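Local coordinates for protein actinorhodin polyketide putative beta-ketoacyl synthase 2 (Streptomyces coelicolor A3, PDB 1TQY) that probably acts as the chain length factor that partners a ketosynthase in building the polyketide chain of the antibiotic actinorhodin, at residues 116-124 with 198-206. Residues are numbered along the deposited sequence; the frame is centred on the assembly and turned at random.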
loop_
_atom_site.group_PDB
_atom_site.type_symbol
_atom_site.label_atom_id
_atom_site.label_comp_id
_atom_site.label_asym_id
_atom_site.label_seq_id
_atom_site.Cartn_x
_atom_site.Cartn_y
_atom_site.Cartn_z
ATOM N N GLY B 116 10.623 -5.368 -3.466
ATOM C CA GLY B 116 11.853 -5.826 -4.085
ATOM C C GLY B 116 12.571 -6.799 -3.180
ATOM O O GLY B 116 13.636 -6.488 -2.667
ATOM N N PHE B 117 12.002 -7.990 -2.998
ATOM C CA PHE B 117 12.591 -8.970 -2.102
ATOM C C PHE B 117 13.961 -9.540 -2.509
ATOM O O PHE B 117 14.815 -9.700 -1.646
ATOM C CB PHE B 117 11.602 -10.107 -1.835
ATOM C CG PHE B 117 11.742 -10.703 -0.460
ATOM C CD1 PHE B 117 11.375 -9.972 0.663
ATOM C CD2 PHE B 117 12.311 -11.958 -0.284
ATOM C CE1 PHE B 117 11.575 -10.476 1.943
ATOM C CE2 PHE B 117 12.516 -12.468 0.999
ATOM C CZ PHE B 117 12.149 -11.723 2.112
ATOM N N ASP B 118 14.176 -9.853 -3.789
ATOM C CA ASP B 118 15.471 -10.369 -4.211
ATOM C C ASP B 118 16.520 -9.333 -3.812
ATOM O O ASP B 118 17.554 -9.658 -3.230
ATOM C CB ASP B 118 15.528 -10.578 -5.726
ATOM C CG ASP B 118 16.918 -11.014 -6.199
ATOM O OD1 ASP B 118 17.250 -12.211 -6.101
ATOM O OD2 ASP B 118 17.676 -10.151 -6.660
ATOM N N PHE B 119 16.236 -8.074 -4.117
ATOM C CA PHE B 119 17.152 -6.998 -3.794
ATOM C C PHE B 119 17.400 -6.895 -2.294
ATOM O O PHE B 119 18.546 -6.842 -1.854
ATOM C CB PHE B 119 16.623 -5.656 -4.326
ATOM C CG PHE B 119 17.662 -4.561 -4.355
ATOM C CD1 PHE B 119 18.097 -3.956 -3.179
ATOM C CD2 PHE B 119 18.237 -4.171 -5.562
ATOM C CE1 PHE B 119 19.092 -2.982 -3.198
ATOM C CE2 PHE B 119 19.235 -3.197 -5.591
ATOM C CZ PHE B 119 19.662 -2.601 -4.404
ATOM N N THR B 120 16.340 -6.881 -1.494
ATOM C CA THR B 120 16.549 -6.743 -0.057
ATOM C C THR B 120 17.259 -7.943 0.580
ATOM O O THR B 120 18.002 -7.777 1.548
ATOM C CB THR B 120 15.207 -6.440 0.690
ATOM O OG1 THR B 120 15.502 -5.893 1.974
ATOM C CG2 THR B 120 14.379 -7.707 0.895
ATOM N N HIS B 121 17.033 -9.145 0.048
ATOM C CA HIS B 121 17.689 -10.336 0.592
ATOM C C HIS B 121 19.206 -10.174 0.454
ATOM O O HIS B 121 19.962 -10.399 1.404
ATOM C CB HIS B 121 17.227 -11.590 -0.153
ATOM C CG HIS B 121 17.808 -12.870 0.375
ATOM N ND1 HIS B 121 17.609 -14.083 -0.250
ATOM C CD2 HIS B 121 18.603 -13.126 1.443
ATOM C CE1 HIS B 121 18.256 -15.029 0.409
ATOM N NE2 HIS B 121 18.868 -14.475 1.438
ATOM N N ARG B 122 19.654 -9.765 -0.727
ATOM C CA ARG B 122 21.087 -9.568 -0.948
ATOM C C ARG B 122 21.631 -8.495 -0.005
ATOM O O ARG B 122 22.768 -8.593 0.471
ATOM C CB ARG B 122 21.356 -9.172 -2.410
ATOM C CG ARG B 122 20.832 -10.183 -3.414
ATOM C CD ARG B 122 20.865 -9.665 -4.831
ATOM N NE ARG B 122 20.258 -10.631 -5.736
ATOM C CZ ARG B 122 20.757 -11.838 -5.985
ATOM N NH1 ARG B 122 21.883 -12.222 -5.403
ATOM N NH2 ARG B 122 20.121 -12.671 -6.796
ATOM N N GLU B 123 20.834 -7.469 0.284
ATOM C CA GLU B 123 21.310 -6.411 1.181
ATOM C C GLU B 123 21.388 -6.917 2.615
ATOM O O GLU B 123 22.255 -6.494 3.385
ATOM C CB GLU B 123 20.414 -5.165 1.084
ATOM C CG GLU B 123 20.528 -4.407 -0.248
ATOM C CD GLU B 123 21.976 -4.099 -0.649
ATOM O OE1 GLU B 123 22.785 -3.746 0.242
ATOM O OE2 GLU B 123 22.293 -4.194 -1.862
ATOM N N PHE B 124 20.486 -7.826 2.975
ATOM C CA PHE B 124 20.491 -8.410 4.325
ATOM C C PHE B 124 21.741 -9.270 4.478
ATOM O O PHE B 124 22.377 -9.287 5.535
ATOM C CB PHE B 124 19.263 -9.302 4.533
ATOM C CG PHE B 124 18.121 -8.620 5.213
ATOM C CD1 PHE B 124 18.156 -8.391 6.584
ATOM C CD2 PHE B 124 16.992 -8.251 4.496
ATOM C CE1 PHE B 124 17.075 -7.808 7.241
ATOM C CE2 PHE B 124 15.896 -7.663 5.138
ATOM C CZ PHE B 124 15.938 -7.444 6.515
ATOM N N ALA B 198 9.297 -13.154 -6.401
ATOM C CA ALA B 198 9.952 -13.519 -5.160
ATOM C C ALA B 198 10.640 -14.857 -5.383
ATOM O O ALA B 198 10.420 -15.817 -4.641
ATOM C CB ALA B 198 8.938 -13.625 -4.048
ATOM N N LEU B 199 11.480 -14.898 -6.413
ATOM C CA LEU B 199 12.187 -16.103 -6.792
ATOM C C LEU B 199 13.630 -16.196 -6.328
ATOM O O LEU B 199 14.523 -16.517 -7.106
ATOM C CB LEU B 199 12.110 -16.284 -8.310
ATOM C CG LEU B 199 10.689 -16.457 -8.824
ATOM C CD1 LEU B 199 10.707 -16.660 -10.329
ATOM C CD2 LEU B 199 10.047 -17.666 -8.129
ATOM N N ASP B 200 13.851 -15.899 -5.057
ATOM C CA ASP B 200 15.170 -16.001 -4.460
ATOM C C ASP B 200 14.930 -17.039 -3.373
ATOM O O ASP B 200 13.782 -17.322 -3.038
ATOM C CB ASP B 200 15.592 -14.684 -3.822
ATOM C CG ASP B 200 14.727 -14.320 -2.647
ATOM O OD1 ASP B 200 15.176 -14.462 -1.488
ATOM O OD2 ASP B 200 13.574 -13.897 -2.885
ATOM N N PRO B 201 15.998 -17.614 -2.804
ATOM C CA PRO B 201 15.802 -18.622 -1.758
ATOM C C PRO B 201 14.891 -18.199 -0.594
ATOM O O PRO B 201 14.023 -18.965 -0.188
ATOM C CB PRO B 201 17.222 -18.917 -1.300
ATOM C CG PRO B 201 18.048 -18.648 -2.540
ATOM C CD PRO B 201 17.436 -17.387 -3.061
ATOM N N TRP B 202 15.087 -16.996 -0.053
ATOM C CA TRP B 202 14.273 -16.535 1.076
ATOM C C TRP B 202 12.826 -16.308 0.654
ATOM O O TRP B 202 11.893 -16.783 1.316
ATOM C CB TRP B 202 14.866 -15.251 1.672
ATOM C CG TRP B 202 14.304 -14.865 3.036
ATOM C CD1 TRP B 202 13.510 -15.629 3.859
ATOM C CD2 TRP B 202 14.513 -13.622 3.720
ATOM N NE1 TRP B 202 13.214 -14.931 5.010
ATOM C CE2 TRP B 202 13.813 -13.697 4.951
ATOM C CE3 TRP B 202 15.223 -12.448 3.413
ATOM C CZ2 TRP B 202 13.801 -12.642 5.876
ATOM C CZ3 TRP B 202 15.209 -11.391 4.345
ATOM C CH2 TRP B 202 14.500 -11.505 5.556
ATOM N N GLY B 203 12.640 -15.596 -0.457
ATOM C CA GLY B 203 11.293 -15.356 -0.952
ATOM C C GLY B 203 10.580 -16.679 -1.211
ATOM O O GLY B 203 9.381 -16.811 -0.978
ATOM N N TRP B 204 11.332 -17.671 -1.676
ATOM C CA TRP B 204 10.780 -18.988 -1.982
ATOM C C TRP B 204 10.293 -19.721 -0.727
ATOM O O TRP B 204 9.156 -20.215 -0.660
ATOM C CB TRP B 204 11.843 -19.840 -2.677
ATOM C CG TRP B 204 11.292 -21.116 -3.243
ATOM C CD1 TRP B 204 11.582 -22.389 -2.842
ATOM C CD2 TRP B 204 10.310 -21.230 -4.279
ATOM N NE1 TRP B 204 10.833 -23.294 -3.563
ATOM C CE2 TRP B 204 10.045 -22.609 -4.453
ATOM C CE3 TRP B 204 9.626 -20.301 -5.077
ATOM C CZ2 TRP B 204 9.124 -23.084 -5.390
ATOM C CZ3 TRP B 204 8.709 -20.777 -6.013
ATOM C CH2 TRP B 204 8.469 -22.160 -6.156
ATOM N N VAL B 205 11.174 -19.781 0.259
ATOM C CA VAL B 205 10.911 -20.430 1.526
ATOM C C VAL B 205 9.754 -19.707 2.225
ATOM O O VAL B 205 8.919 -20.335 2.876
ATOM C CB VAL B 205 12.268 -20.442 2.344
ATOM C CG1 VAL B 205 12.140 -19.767 3.688
ATOM C CG2 VAL B 205 12.784 -21.851 2.458
ATOM N N SER B 206 9.695 -18.387 2.052
ATOM C CA SER B 206 8.641 -17.567 2.645
ATOM C C SER B 206 7.284 -17.971 2.052
ATOM O O SER B 206 6.298 -18.138 2.774
ATOM C CB SER B 206 8.925 -16.077 2.380
ATOM O OG SER B 206 10.045 -15.630 3.150
HETATM O O HOH W 1 17.006 -14.920 -6.995
#
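An aromatic cluster of Phe117, His121, Phe124 and Trp202 joins the N-terminal part of helix 117-129 to the start of helix 201-208 in this thiolase-like ketosynthase fold, and the N-cap of the second helix, Asp200, is tied into it. The axes of 117-124 and 201-206 come within 9.4 Å and cross steeply. Trp202 is the shared element. Phe117 CZ lies over one face of the Trp202 indole, 3.4 Å from Trp202 CE3, with the ring planes 54° apart, a tilt that is neither a stack nor a T-shape. The indole edge instead points at the face of Phe124 in a T-shaped pair, Trp202 CZ3 standing 3.6 Å from Phe124 CD2. Against His121 Trp202 makes two contacts: its CB sits over the imidazole face as a CH-pi contact, 3.8 Å from the ring centroid, and its indole adds a second edge-to-face pair.

Asp200 OD1 accepts two hydrogen bonds from opposite faces of its carboxylate: Gly203 N, the capping bond, at 3.0 Å and nearly straight (166°), and His121 ND1 at 2.8 Å but bent (136°). The bend agrees with the oxygen lying off the imidazole plane. Asp200 CG lies between its backbone N and carbonyl carbon, turning the carboxylate back over its own helix start. Asp118, salt-bridged to Arg122, reaches Leu199 O through a water 2.9 Å from Asp118 OD1.

Around this joint, aromatic side chains of the other protein's chain stack on His121 and meet the rings of Phe124 and Trp202; within the chain, helix 139-142 packs against Phe119, and strand 55-57 against Leu199 and Trp204.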